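Local coordinates for protein DyP2 (Amycolatopsis sp. ATCC 39116, PDB 4G2C) that probably uses hydrogen peroxide at a haem iron to oxidise dyes and other substrates, and carries a bound manganese(II) ion, at residues 69-74 with 271-276; 309-312 with 316-319; 337-342 with 350-355. All coordinates share one frame; numbering follows the deposited sequence.

Contact 1. Residues 69-74 with 271-276; sequences VLFLGF and FVFRKL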
loop_
_atom_site.group_PDB
_atom_site.type_symbol
_atom_site.label_atom_id
_atom_site.label_comp_id
_atom_site.label_asym_id
_atom_site.label_seq_id
_atom_site.Cartn_x
_atom_site.Cartn_y
_atom_site.Cartn_z
ATOM N N VAL A 69 2.645 10.475 -11.411
ATOM C CA VAL A 69 1.238 10.066 -11.427
ATOM C C VAL A 69 0.432 11.103 -12.194
ATOM O O VAL A 69 0.524 12.294 -11.899
ATOM C CB VAL A 69 0.638 10.005 -10.004
ATOM C CG1 VAL A 69 -0.772 9.470 -10.048
ATOM C CG2 VAL A 69 1.510 9.162 -9.062
ATOM N N LEU A 70 -0.363 10.652 -13.162
ATOM C CA LEU A 70 -1.160 11.544 -13.999
ATOM C C LEU A 70 -2.625 11.142 -13.953
ATOM O O LEU A 70 -2.974 10.025 -14.321
ATOM C CB LEU A 70 -0.658 11.513 -15.441
ATOM C CG LEU A 70 0.765 12.014 -15.729
ATOM C CD1 LEU A 70 1.094 11.822 -17.205
ATOM C CD2 LEU A 70 0.939 13.482 -15.325
ATOM N N PHE A 71 -3.478 12.040 -13.475
ATOM C CA PHE A 71 -4.916 11.815 -13.500
ATOM C C PHE A 71 -5.503 12.495 -14.723
ATOM O O PHE A 71 -5.194 13.652 -15.003
ATOM C CB PHE A 71 -5.563 12.337 -12.224
ATOM C CG PHE A 71 -4.967 11.754 -10.975
ATOM C CD1 PHE A 71 -5.112 10.398 -10.688
ATOM C CD2 PHE A 71 -4.249 12.547 -10.100
ATOM C CE1 PHE A 71 -4.560 9.851 -9.546
ATOM C CE2 PHE A 71 -3.679 12.002 -8.961
ATOM C CZ PHE A 71 -3.836 10.653 -8.679
ATOM N N LEU A 72 -6.330 11.770 -15.463
ATOM C CA LEU A 72 -6.810 12.242 -16.760
ATOM C C LEU A 72 -8.315 12.467 -16.757
ATOM O O LEU A 72 -9.039 11.888 -15.934
ATOM C CB LEU A 72 -6.461 11.227 -17.840
ATOM C CG LEU A 72 -5.006 10.761 -17.923
ATOM C CD1 LEU A 72 -4.828 9.792 -19.079
ATOM C CD2 LEU A 72 -4.032 11.935 -18.035
ATOM N N GLY A 73 -8.774 13.309 -17.686
ATOM C CA GLY A 73 -10.194 13.494 -17.967
ATOM C C GLY A 73 -10.445 13.233 -19.447
ATOM O O GLY A 73 -9.674 13.678 -20.283
ATOM N N PHE A 74 -11.504 12.495 -19.767
ATOM C CA PHE A 74 -11.837 12.177 -21.148
ATOM C C PHE A 74 -12.855 13.166 -21.722
ATOM O O PHE A 74 -14.037 13.134 -21.364
ATOM C CB PHE A 74 -12.398 10.748 -21.254
ATOM C CG PHE A 74 -11.402 9.668 -20.905
ATOM C CD1 PHE A 74 -10.034 9.930 -20.914
ATOM C CD2 PHE A 74 -11.835 8.388 -20.569
ATOM C CE1 PHE A 74 -9.107 8.937 -20.597
ATOM C CE2 PHE A 74 -10.928 7.388 -20.250
ATOM C CZ PHE A 74 -9.555 7.659 -20.263
ATOM N N PHE A 271 -7.670 -0.743 -7.940
ATOM C CA PHE A 271 -6.521 0.071 -7.537
ATOM C C PHE A 271 -6.990 1.212 -6.661
ATOM O O PHE A 271 -7.859 1.985 -7.063
ATOM C CB PHE A 271 -5.829 0.607 -8.794
ATOM C CG PHE A 271 -4.581 1.414 -8.535
ATOM C CD1 PHE A 271 -3.427 0.807 -8.059
ATOM C CD2 PHE A 271 -4.549 2.778 -8.821
ATOM C CE1 PHE A 271 -2.286 1.549 -7.845
ATOM C CE2 PHE A 271 -3.410 3.523 -8.619
ATOM C CZ PHE A 271 -2.276 2.915 -8.129
ATOM N N VAL A 272 -6.443 1.291 -5.449
ATOM C CA VAL A 272 -6.733 2.398 -4.537
ATOM C C VAL A 272 -5.611 3.402 -4.645
ATOM O O VAL A 272 -4.453 3.030 -4.497
ATOM C CB VAL A 272 -6.758 1.955 -3.054
ATOM C CG1 VAL A 272 -7.363 3.058 -2.177
ATOM C CG2 VAL A 272 -7.504 0.657 -2.881
ATOM N N PHE A 273 -5.945 4.662 -4.916
ATOM C CA PHE A 273 -4.983 5.762 -4.778
ATOM C C PHE A 273 -5.488 6.747 -3.726
ATOM O O PHE A 273 -6.608 7.253 -3.834
ATOM C CB PHE A 273 -4.752 6.493 -6.113
ATOM C CG PHE A 273 -3.670 7.536 -6.042
ATOM C CD1 PHE A 273 -3.899 8.748 -5.409
ATOM C CD2 PHE A 273 -2.413 7.295 -6.576
ATOM C CE1 PHE A 273 -2.894 9.709 -5.315
ATOM C CE2 PHE A 273 -1.406 8.248 -6.490
ATOM C CZ PHE A 273 -1.651 9.455 -5.859
ATOM N N ARG A 274 -4.678 6.997 -2.697
ATOM C CA ARG A 274 -5.016 7.970 -1.650
ATOM C C ARG A 274 -3.770 8.783 -1.253
ATOM O O ARG A 274 -2.762 8.211 -0.827
ATOM C CB ARG A 274 -5.556 7.264 -0.401
ATOM C CG ARG A 274 -7.030 6.884 -0.411
ATOM C CD ARG A 274 -7.342 5.800 0.642
ATOM N NE ARG A 274 -7.437 6.326 2.008
ATOM C CZ ARG A 274 -8.544 6.876 2.500
ATOM N NH1 ARG A 274 -9.617 6.961 1.731
ATOM N NH2 ARG A 274 -8.590 7.341 3.744
ATOM N N LYS A 275 -3.847 10.110 -1.376
ATOM C CA LYS A 275 -2.733 10.985 -0.995
ATOM C C LYS A 275 -2.845 11.274 0.488
ATOM O O LYS A 275 -3.833 11.866 0.942
ATOM C CB LYS A 275 -2.765 12.301 -1.787
ATOM C CG LYS A 275 -1.499 13.149 -1.667
ATOM C CD LYS A 275 -1.674 14.498 -2.353
ATOM C CE LYS A 275 -0.376 15.310 -2.348
ATOM N NZ LYS A 275 -0.436 16.543 -3.192
ATOM N N LEU A 276 -1.840 10.830 1.243
ATOM C CA LEU A 276 -1.880 10.908 2.698
ATOM C C LEU A 276 -0.752 11.804 3.180
ATOM O O LEU A 276 0.427 11.476 3.044
ATOM C CB LEU A 276 -1.745 9.509 3.322
ATOM C CG LEU A 276 -2.737 8.467 2.794
ATOM C CD1 LEU A 276 -2.447 7.072 3.347
ATOM C CD2 LEU A 276 -4.177 8.868 3.107
#
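Phe71 drives the edge of its ring into the face of Phe273, and this T-shaped pair is the tight heart of the contact. The planes stand 83° apart with centroids separated by 5.0 Å. Phe71 CZ lies almost exactly over the middle of the partner ring, 3.6 Å above its plane, so a single ring corner meets the pi cloud and Phe71 CZ sits 3.6 Å from Phe273 CE1. The reach comes from both sides: Phe273 stretches its ring out with CG anti to the backbone N (chi1 -174°), while Phe71 tips its own ring forward from a strand that does not aim it straight at the neighbour. Val69, two residues earlier on the same strand, closes the same region. Both its methyls approach the Phe273 CE2 corner obliquely, from the side that Phe71 also meets, with Val69 CG1 3.8 Å from Phe273 CE2 and Val69 CG2 slightly farther off. No hydrogen bond joins the segments; the pairing is wholly apolar, and the three residues that touch are all buried. Tyr160 from a loop also packs on both phenylalanines, and Leu404 and Met406 of strand 402-409 touch Phe273.

Away from this cluster the strands part. Even the closest CA pair, Val69 and Phe273, is 10.1 Å apart, and the Phe74 side chain comes no nearer than 13.4 Å to the other strand. On the looser, partly exposed margin Lys275 makes salt bridges to Glu157 and Glu199 and a cation-pi contact with Tyr380. Apolar side chains meeting across strands so far apart, with no hydrogen bond between them, are characteristic of two sheets packed face to face, here the sheets of the two ferredoxin-like halves that make up the alpha+beta fold of dye-decolorising peroxidases.

Contact 2. Residues 309-312 with 316-319; sequences VGRF and TPLT. With HEM (protoporphyrin IX containing Fe), chain C.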
loop_
_atom_site.group_PDB
_atom_site.type_symbol
_atom_site.label_atom_id
_atom_site.label_comp_id
_atom_site.label_asym_id
_atom_site.label_seq_id
_atom_site.Cartn_x
_atom_site.Cartn_y
_atom_site.Cartn_z
ATOM N N VAL A 309 3.701 1.867 15.795
ATOM C CA VAL A 309 3.835 1.245 14.490
ATOM C C VAL A 309 3.824 -0.298 14.555
ATOM O O VAL A 309 3.226 -0.949 13.708
ATOM C CB VAL A 309 5.110 1.753 13.811
ATOM C CG1 VAL A 309 5.411 0.930 12.567
ATOM C CG2 VAL A 309 4.943 3.246 13.479
ATOM N N GLY A 310 4.472 -0.863 15.575
ATOM C CA GLY A 310 4.561 -2.303 15.718
ATOM C C GLY A 310 5.935 -2.786 15.314
ATOM O O GLY A 310 6.252 -3.973 15.410
ATOM N N ARG A 311 6.739 -1.850 14.816
ATOM C CA ARG A 311 8.150 -2.090 14.540
ATOM C C ARG A 311 8.939 -0.844 14.941
ATOM O O ARG A 311 8.404 0.256 14.945
ATOM C CB ARG A 311 8.392 -2.354 13.058
ATOM C CG ARG A 311 7.761 -3.595 12.447
ATOM C CD ARG A 311 8.008 -3.604 10.902
ATOM N NE ARG A 311 7.421 -4.751 10.202
ATOM C CZ ARG A 311 8.081 -5.861 9.870
ATOM N NH1 ARG A 311 9.383 -5.991 10.154
ATOM N NH2 ARG A 311 7.442 -6.842 9.236
ATOM N N PHE A 312 10.205 -1.023 15.289
ATOM C CA PHE A 312 11.134 0.097 15.417
ATOM C C PHE A 312 11.440 0.667 14.029
ATOM O O PHE A 312 11.150 0.049 13.003
ATOM C CB PHE A 312 12.433 -0.358 16.101
ATOM C CG PHE A 312 12.233 -0.786 17.520
ATOM C CD1 PHE A 312 12.278 0.141 18.550
ATOM C CD2 PHE A 312 11.947 -2.109 17.826
ATOM C CE1 PHE A 312 12.077 -0.251 19.857
ATOM C CE2 PHE A 312 11.737 -2.505 19.127
ATOM C CZ PHE A 312 11.803 -1.575 20.147
ATOM N N THR A 316 12.765 -3.595 13.352
ATOM C CA THR A 316 12.627 -4.744 14.225
ATOM C C THR A 316 11.182 -4.851 14.740
ATOM O O THR A 316 10.621 -3.871 15.257
ATOM C CB THR A 316 13.599 -4.569 15.396
ATOM O OG1 THR A 316 14.906 -4.314 14.863
ATOM C CG2 THR A 316 13.639 -5.808 16.277
ATOM N N PRO A 317 10.560 -6.037 14.575
ATOM C CA PRO A 317 9.198 -6.236 15.084
ATOM C C PRO A 317 9.190 -6.132 16.599
ATOM O O PRO A 317 9.964 -6.805 17.276
ATOM C CB PRO A 317 8.859 -7.672 14.660
ATOM C CG PRO A 317 9.855 -8.018 13.590
ATOM C CD PRO A 317 11.093 -7.250 13.929
ATOM N N LEU A 318 8.333 -5.263 17.111
ATOM C CA LEU A 318 8.188 -5.042 18.526
ATOM C C LEU A 318 7.719 -6.308 19.238
ATOM O O LEU A 318 7.956 -6.469 20.431
ATOM C CB LEU A 318 7.174 -3.917 18.768
ATOM C CG LEU A 318 7.021 -3.491 20.224
ATOM C CD1 LEU A 318 8.398 -3.153 20.777
ATOM C CD2 LEU A 318 6.055 -2.319 20.359
ATOM N N THR A 319 7.038 -7.199 18.516
ATOM C CA THR A 319 6.590 -8.435 19.135
ATOM C C THR A 319 7.764 -9.382 19.360
ATOM O O THR A 319 7.665 -10.312 20.159
ATOM C CB THR A 319 5.501 -9.167 18.325
ATOM O OG1 THR A 319 4.868 -10.144 19.167
ATOM C CG2 THR A 319 6.114 -9.873 17.127
HETATM C CHA HEM C . 2.772 -1.935 7.240
HETATM C CHB HEM C . 3.326 2.874 7.685
HETATM C CHC HEM C . -0.944 3.629 5.497
HETATM C CHD HEM C . -1.828 -1.122 5.778
HETATM C C1A HEM C . 3.305 -0.703 7.537
HETATM C C2A HEM C . 4.601 -0.476 8.143
HETATM C C3A HEM C . 4.748 0.850 8.257
HETATM C C4A HEM C . 3.561 1.503 7.731
HETATM C CMA HEM C . 5.965 1.583 8.846
HETATM C CAA HEM C . 5.601 -1.590 8.560
HETATM C CBA HEM C . 6.439 -2.001 7.345
HETATM C CGA HEM C . 5.750 -3.057 6.511
HETATM O O1A HEM C . 5.358 -4.112 7.042
HETATM O O2A HEM C . 5.583 -2.858 5.290
HETATM C C1B HEM C . 2.225 3.522 7.146
HETATM C C2B HEM C . 1.999 4.963 7.039
HETATM C C3B HEM C . 0.812 5.151 6.429
HETATM C C4B HEM C . 0.259 3.856 6.114
HETATM C CMB HEM C . 2.961 6.056 7.569
HETATM C CAB HEM C . 0.102 6.470 6.053
HETATM C CBB HEM C . 0.786 7.612 5.947
HETATM C C1C HEM C . -1.587 2.411 5.457
HETATM C C2C HEM C . -2.978 2.193 5.090
HETATM C C3C HEM C . -3.209 0.871 5.154
HETATM C C4C HEM C . -1.980 0.224 5.567
HETATM C CMC HEM C . -3.989 3.295 4.662
HETATM C CAC HEM C . -4.545 0.135 4.893
HETATM C CBC HEM C . -5.722 0.777 4.958
HETATM C C1D HEM C . -0.670 -1.777 6.137
HETATM C C2D HEM C . -0.514 -3.208 6.116
HETATM C C3D HEM C . 0.924 -3.436 6.555
HETATM C C4D HEM C . 1.486 -2.148 6.813
HETATM C CMD HEM C . -1.570 -4.253 5.718
HETATM C CAD HEM C . 1.641 -4.759 6.741
HETATM C CBD HEM C . 1.089 -5.300 8.044
HETATM C CGD HEM C . 1.680 -6.677 8.157
HETATM O O1D HEM C . 1.469 -7.485 7.215
HETATM O O2D HEM C . 2.394 -6.925 9.166
HETATM N NA HEM C . 2.707 0.511 7.292
HETATM N NB HEM C . 1.140 2.893 6.566
HETATM N NC HEM C . -1.009 1.185 5.744
HETATM N ND HEM C . 0.525 -1.198 6.551
HETATM FE FE HEM C . 0.805 0.916 6.728
HETATM O O HOH W 1 5.389 -6.547 15.971
#
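Phe312 and Leu318 meet roughly at right angles. The methyl Leu318 CD1 touches one end of the aromatic ring, 3.8 Å from Phe312 CE2 and as far from CZ. CG anti to the backbone N (chi1 -175°) swings the leucine branch toward Phe312, and chi2 of 53° sets CD1 against the ring. Thr316 approaches the same ring from a different quarter: its carbonyl oxygen lies near the ring plane at the edge, 3.4 Å from Phe312 CD2, and its CB packs against that same CD2. The methyl and the backbone oxygen thus meet neighbouring parts of the ring's rim, while Ala306 and Arg303 of helix 303-309 add further contacts.

Two backbone bonds hold the segments together beneath these side chains. Phe312 N gives a hydrogen bond of 2.9 Å to Thr316 O, and Leu318 N gives one of 3.0 Å to Gly310 O, which it meets from well above the carbonyl plane. A water donates to Gly310 O and accepts the N-H of Thr319, so this oxygen serves two donors. With phi at 104°, Gly310 has just left the helix, and a CB there would jam against the preceding carbonyl oxygen.

Arg311 sends its extended chain elsewhere. The chain slants past the proline, NH1 lying 4.0 Å from Pro317 CG, and its CD reaches the haem propionate arm at CAA. Arg311 NE stays 3.8 Å from propionate O1A of the haem, too far for a hydrogen bond, though the opposite charges would be expected to attract. NH1 is instead taken up by the carbonyls of Gly331 and Gly315. With Val309 CG1 resting on the haem methyl CMA, this tight loop, closed by a single antiparallel bridge whose Arg311-Pro317 pair is non-hydrogen-bonded, forms part of the haem pocket wall.

Contact 3. Residues 337-342 with 350-355; sequences DSDKLG and HIRKTN. With HEM (protoporphyrin IX containing Fe), chain C; ACT (acetate ion), chain K.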
loop_
_atom_site.group_PDB
_atom_site.type_symbol
_atom_site.label_atom_id
_atom_site.label_comp_id
_atom_site.label_asym_id
_atom_site.label_seq_id
_atom_site.Cartn_x
_atom_site.Cartn_y
_atom_site.Cartn_z
ATOM N N ASP A 337 1.228 -15.092 18.313
ATOM C CA ASP A 337 0.738 -16.223 19.099
ATOM C C ASP A 337 1.440 -16.349 20.454
ATOM O O ASP A 337 0.928 -17.002 21.352
ATOM C CB ASP A 337 0.849 -17.533 18.297
ATOM C CG ASP A 337 -0.205 -17.644 17.204
ATOM O OD1 ASP A 337 -1.136 -16.807 17.176
ATOM O OD2 ASP A 337 -0.107 -18.563 16.369
ATOM N N SER A 338 2.615 -15.737 20.587
ATOM C CA SER A 338 3.294 -15.621 21.878
ATOM C C SER A 338 3.184 -14.220 22.444
ATOM O O SER A 338 4.036 -13.805 23.239
ATOM C CB SER A 338 4.776 -15.973 21.757
ATOM O OG SER A 338 4.959 -17.341 21.463
ATOM N N ASP A 339 2.129 -13.506 22.053
ATOM C CA ASP A 339 1.935 -12.102 22.422
ATOM C C ASP A 339 0.420 -11.830 22.490
ATOM O O ASP A 339 -0.053 -10.738 22.185
ATOM C CB ASP A 339 2.598 -11.216 21.355
ATOM C CG ASP A 339 2.799 -9.762 21.799
ATOM O OD1 ASP A 339 2.493 -9.395 22.954
ATOM O OD2 ASP A 339 3.305 -8.975 20.970
ATOM N N LYS A 340 -0.339 -12.841 22.885
ATOM C CA LYS A 340 -1.803 -12.761 22.902
ATOM C C LYS A 340 -2.345 -11.717 23.883
ATOM O O LYS A 340 -3.494 -11.299 23.776
ATOM C CB LYS A 340 -2.407 -14.143 23.197
ATOM C CG LYS A 340 -2.175 -15.174 22.085
ATOM C CD LYS A 340 -2.910 -16.475 22.379
ATOM C CE LYS A 340 -2.783 -17.479 21.231
ATOM N NZ LYS A 340 -1.712 -18.496 21.480
ATOM N N LEU A 341 -1.510 -11.292 24.824
ATOM C CA LEU A 341 -1.890 -10.278 25.803
ATOM C C LEU A 341 -1.446 -8.875 25.383
ATOM O O LEU A 341 -1.751 -7.888 26.063
ATOM C CB LEU A 341 -1.285 -10.621 27.166
ATOM C CG LEU A 341 -1.820 -11.875 27.872
ATOM C CD1 LEU A 341 -0.913 -12.299 29.020
ATOM C CD2 LEU A 341 -3.212 -11.593 28.389
ATOM N N GLY A 342 -0.705 -8.790 24.279
ATOM C CA GLY A 342 -0.259 -7.505 23.766
ATOM C C GLY A 342 0.752 -6.786 24.646
ATOM O O GLY A 342 0.876 -5.566 24.589
ATOM N N HIS A 350 0.051 -0.206 14.590
ATOM C CA HIS A 350 -0.428 -0.137 13.200
ATOM C C HIS A 350 -0.467 -1.488 12.457
ATOM O O HIS A 350 -1.494 -1.861 11.874
ATOM C CB HIS A 350 0.410 0.882 12.422
ATOM C CG HIS A 350 0.100 0.960 10.950
ATOM N ND1 HIS A 350 -1.155 1.248 10.453
ATOM C CD2 HIS A 350 0.912 0.843 9.870
ATOM C CE1 HIS A 350 -1.113 1.266 9.131
ATOM N NE2 HIS A 350 0.135 1.039 8.754
ATOM N N ILE A 351 0.651 -2.208 12.463
ATOM C CA ILE A 351 0.720 -3.459 11.713
ATOM C C ILE A 351 -0.141 -4.564 12.330
ATOM O O ILE A 351 -0.568 -5.487 11.626
ATOM C CB ILE A 351 2.190 -3.954 11.515
ATOM C CG1 ILE A 351 2.828 -4.392 12.847
ATOM C CG2 ILE A 351 3.030 -2.879 10.822
ATOM C CD1 ILE A 351 4.202 -5.091 12.666
ATOM N N ARG A 352 -0.405 -4.469 13.636
ATOM C CA ARG A 352 -1.206 -5.479 14.325
ATOM C C ARG A 352 -2.693 -5.224 14.063
ATOM O O ARG A 352 -3.455 -6.163 13.846
ATOM C CB ARG A 352 -0.897 -5.516 15.836
ATOM C CG ARG A 352 -1.519 -6.730 16.562
ATOM C CD ARG A 352 -1.043 -6.912 18.028
ATOM N NE ARG A 352 -1.667 -8.080 18.651
ATOM C CZ ARG A 352 -1.141 -8.798 19.643
ATOM N NH1 ARG A 352 0.039 -8.477 20.163
ATOM N NH2 ARG A 352 -1.802 -9.850 20.114
ATOM N N LYS A 353 -3.084 -3.949 14.078
ATOM C CA LYS A 353 -4.413 -3.512 13.652
ATOM C C LYS A 353 -4.681 -3.981 12.209
ATOM O O LYS A 353 -5.749 -4.509 11.908
ATOM C CB LYS A 353 -4.541 -1.978 13.705
ATOM C CG LYS A 353 -4.657 -1.316 15.094
ATOM C CD LYS A 353 -6.012 -1.574 15.818
ATOM C CE LYS A 353 -7.131 -0.713 15.269
ATOM N NZ LYS A 353 -8.416 -0.802 16.015
ATOM N N THR A 354 -3.702 -3.798 11.327
ATOM C CA THR A 354 -3.927 -4.002 9.900
ATOM C C THR A 354 -3.584 -5.419 9.422
ATOM O O THR A 354 -3.917 -5.811 8.306
ATOM C CB THR A 354 -3.177 -2.961 9.071
ATOM O OG1 THR A 354 -1.767 -3.126 9.256
ATOM C CG2 THR A 354 -3.581 -1.560 9.522
ATOM N N ASN A 355 -2.908 -6.173 10.274
ATOM C CA ASN A 355 -2.706 -7.598 10.054
ATOM C C ASN A 355 -2.414 -8.285 11.375
ATOM O O ASN A 355 -1.252 -8.430 11.774
ATOM C CB ASN A 355 -1.580 -7.871 9.054
ATOM C CG ASN A 355 -1.345 -9.357 8.841
ATOM O OD1 ASN A 355 -2.095 -10.189 9.363
ATOM N ND2 ASN A 355 -0.310 -9.704 8.063
HETATM C CHA HEM C . 2.772 -1.935 7.240
HETATM C CHB HEM C . 3.326 2.874 7.685
HETATM C CHC HEM C . -0.944 3.629 5.497
HETATM C CHD HEM C . -1.828 -1.122 5.778
HETATM C C1A HEM C . 3.305 -0.703 7.537
HETATM C C2A HEM C . 4.601 -0.476 8.143
HETATM C C3A HEM C . 4.748 0.850 8.257
HETATM C C4A HEM C . 3.561 1.503 7.731
HETATM C CMA HEM C . 5.965 1.583 8.846
HETATM C CAA HEM C . 5.601 -1.590 8.560
HETATM C CBA HEM C . 6.439 -2.001 7.345
HETATM C CGA HEM C . 5.750 -3.057 6.511
HETATM O O1A HEM C . 5.358 -4.112 7.042
HETATM O O2A HEM C . 5.583 -2.858 5.290
HETATM C C1B HEM C . 2.225 3.522 7.146
HETATM C C2B HEM C . 1.999 4.963 7.039
HETATM C C3B HEM C . 0.812 5.151 6.429
HETATM C C4B HEM C . 0.259 3.856 6.114
HETATM C CMB HEM C . 2.961 6.056 7.569
HETATM C CAB HEM C . 0.102 6.470 6.053
HETATM C CBB HEM C . 0.786 7.612 5.947
HETATM C C1C HEM C . -1.587 2.411 5.457
HETATM C C2C HEM C . -2.978 2.193 5.090
HETATM C C3C HEM C . -3.209 0.871 5.154
HETATM C C4C HEM C . -1.980 0.224 5.567
HETATM C CMC HEM C . -3.989 3.295 4.662
HETATM C CAC HEM C . -4.545 0.135 4.893
HETATM C CBC HEM C . -5.722 0.777 4.958
HETATM C C1D HEM C . -0.670 -1.777 6.137
HETATM C C2D HEM C . -0.514 -3.208 6.116
HETATM C C3D HEM C . 0.924 -3.436 6.555
HETATM C C4D HEM C . 1.486 -2.148 6.813
HETATM C CMD HEM C . -1.570 -4.253 5.718
HETATM C CAD HEM C . 1.641 -4.759 6.741
HETATM C CBD HEM C . 1.089 -5.300 8.044
HETATM C CGD HEM C . 1.680 -6.677 8.157
HETATM O O1D HEM C . 1.469 -7.485 7.215
HETATM O O2D HEM C . 2.394 -6.925 9.166
HETATM N NA HEM C . 2.707 0.511 7.292
HETATM N NB HEM C . 1.140 2.893 6.566
HETATM N NC HEM C . -1.009 1.185 5.744
HETATM N ND HEM C . 0.525 -1.198 6.551
HETATM FE FE HEM C . 0.805 0.916 6.728
HETATM C C ACT K . 1.170 -14.219 25.576
HETATM O O ACT K . 0.833 -15.046 24.689
HETATM O OXT ACT K . 0.852 -13.006 25.440
HETATM C CH3 ACT K . 1.940 -14.646 26.778
#
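The guanidinium of Arg352 takes Asp339 at its edge: the backbone oxygen of Asp339 lies within 1° of the guanidinium plane and is gripped end-on by both terminal nitrogens. Arg352 NH2 reaches Asp339 O at 2.9 Å, and Arg352 NH1 reaches the same oxygen at 3.0 Å. Both prongs of this fork are somewhat bent. The carboxylate of Asp339 stands off the guanidinium instead, its plane turned 70° from it, and Asp339 OD2 forms a longer salt bridge of 3.4 Å with Arg352 NH1. Its primary engagement lies elsewhere, for OD2 also meets Thr319 OG1 and Cys345 N, and OD1 takes Lys344 N. Arg352 gets this far with CG anti to the backbone N (chi1 -169°) and a chain extended on to NE.

Asp339 O also accepts Gly342 N, closing a type I beta turn from Asp339 to Gly342, so three N-H groups converge on one carbonyl. At the outer side of the turn the amides of Lys340 and Leu341 hold an acetate ion, probably from the crystallisation liquor. With an alanine in place of Arg352, Asp339 O would probably keep only the turn bond among these three and the carboxylate would lose the arginine's charge, weakening the link between turn and helix.

That helix, 350-354, carries the haem's proximal ligand. The His350 ring meets the haem with its edge, NE2 binding the iron at 2.1 Å, while ND1 is hydrogen-bonded to Asp441, a proximal pairing familiar from haem peroxidases. Thr354 OG1 bonds back to His350 O at 2.9 Å, on the opposite face of that carbonyl from Thr354 N, and Asn355 ND2 gives an almost straight bond of 3.0 Å to haem O1D.

Contacts 2 and 3 form one neighbourhood on the proximal side of the haem: their centres are 10 Å apart and both contacts touch the haem. Two bonds join them, Thr319 OG1 to Asp339 OD2 at 2.7 Å and Val309 O to Ile351 N at 3.1 Å, both probable hydrogen bonds, which tie the loop of 316-319 to the turn and the helix 303-309 to the iron-bearing helix. Contact 1 lies across the chain's centre, its centre 31 and 32 Å from theirs. Strand 271-276 nevertheless connects it to the pocket, since Leu276 touches the haem and the Phe273 side chain is about 11 Å from it.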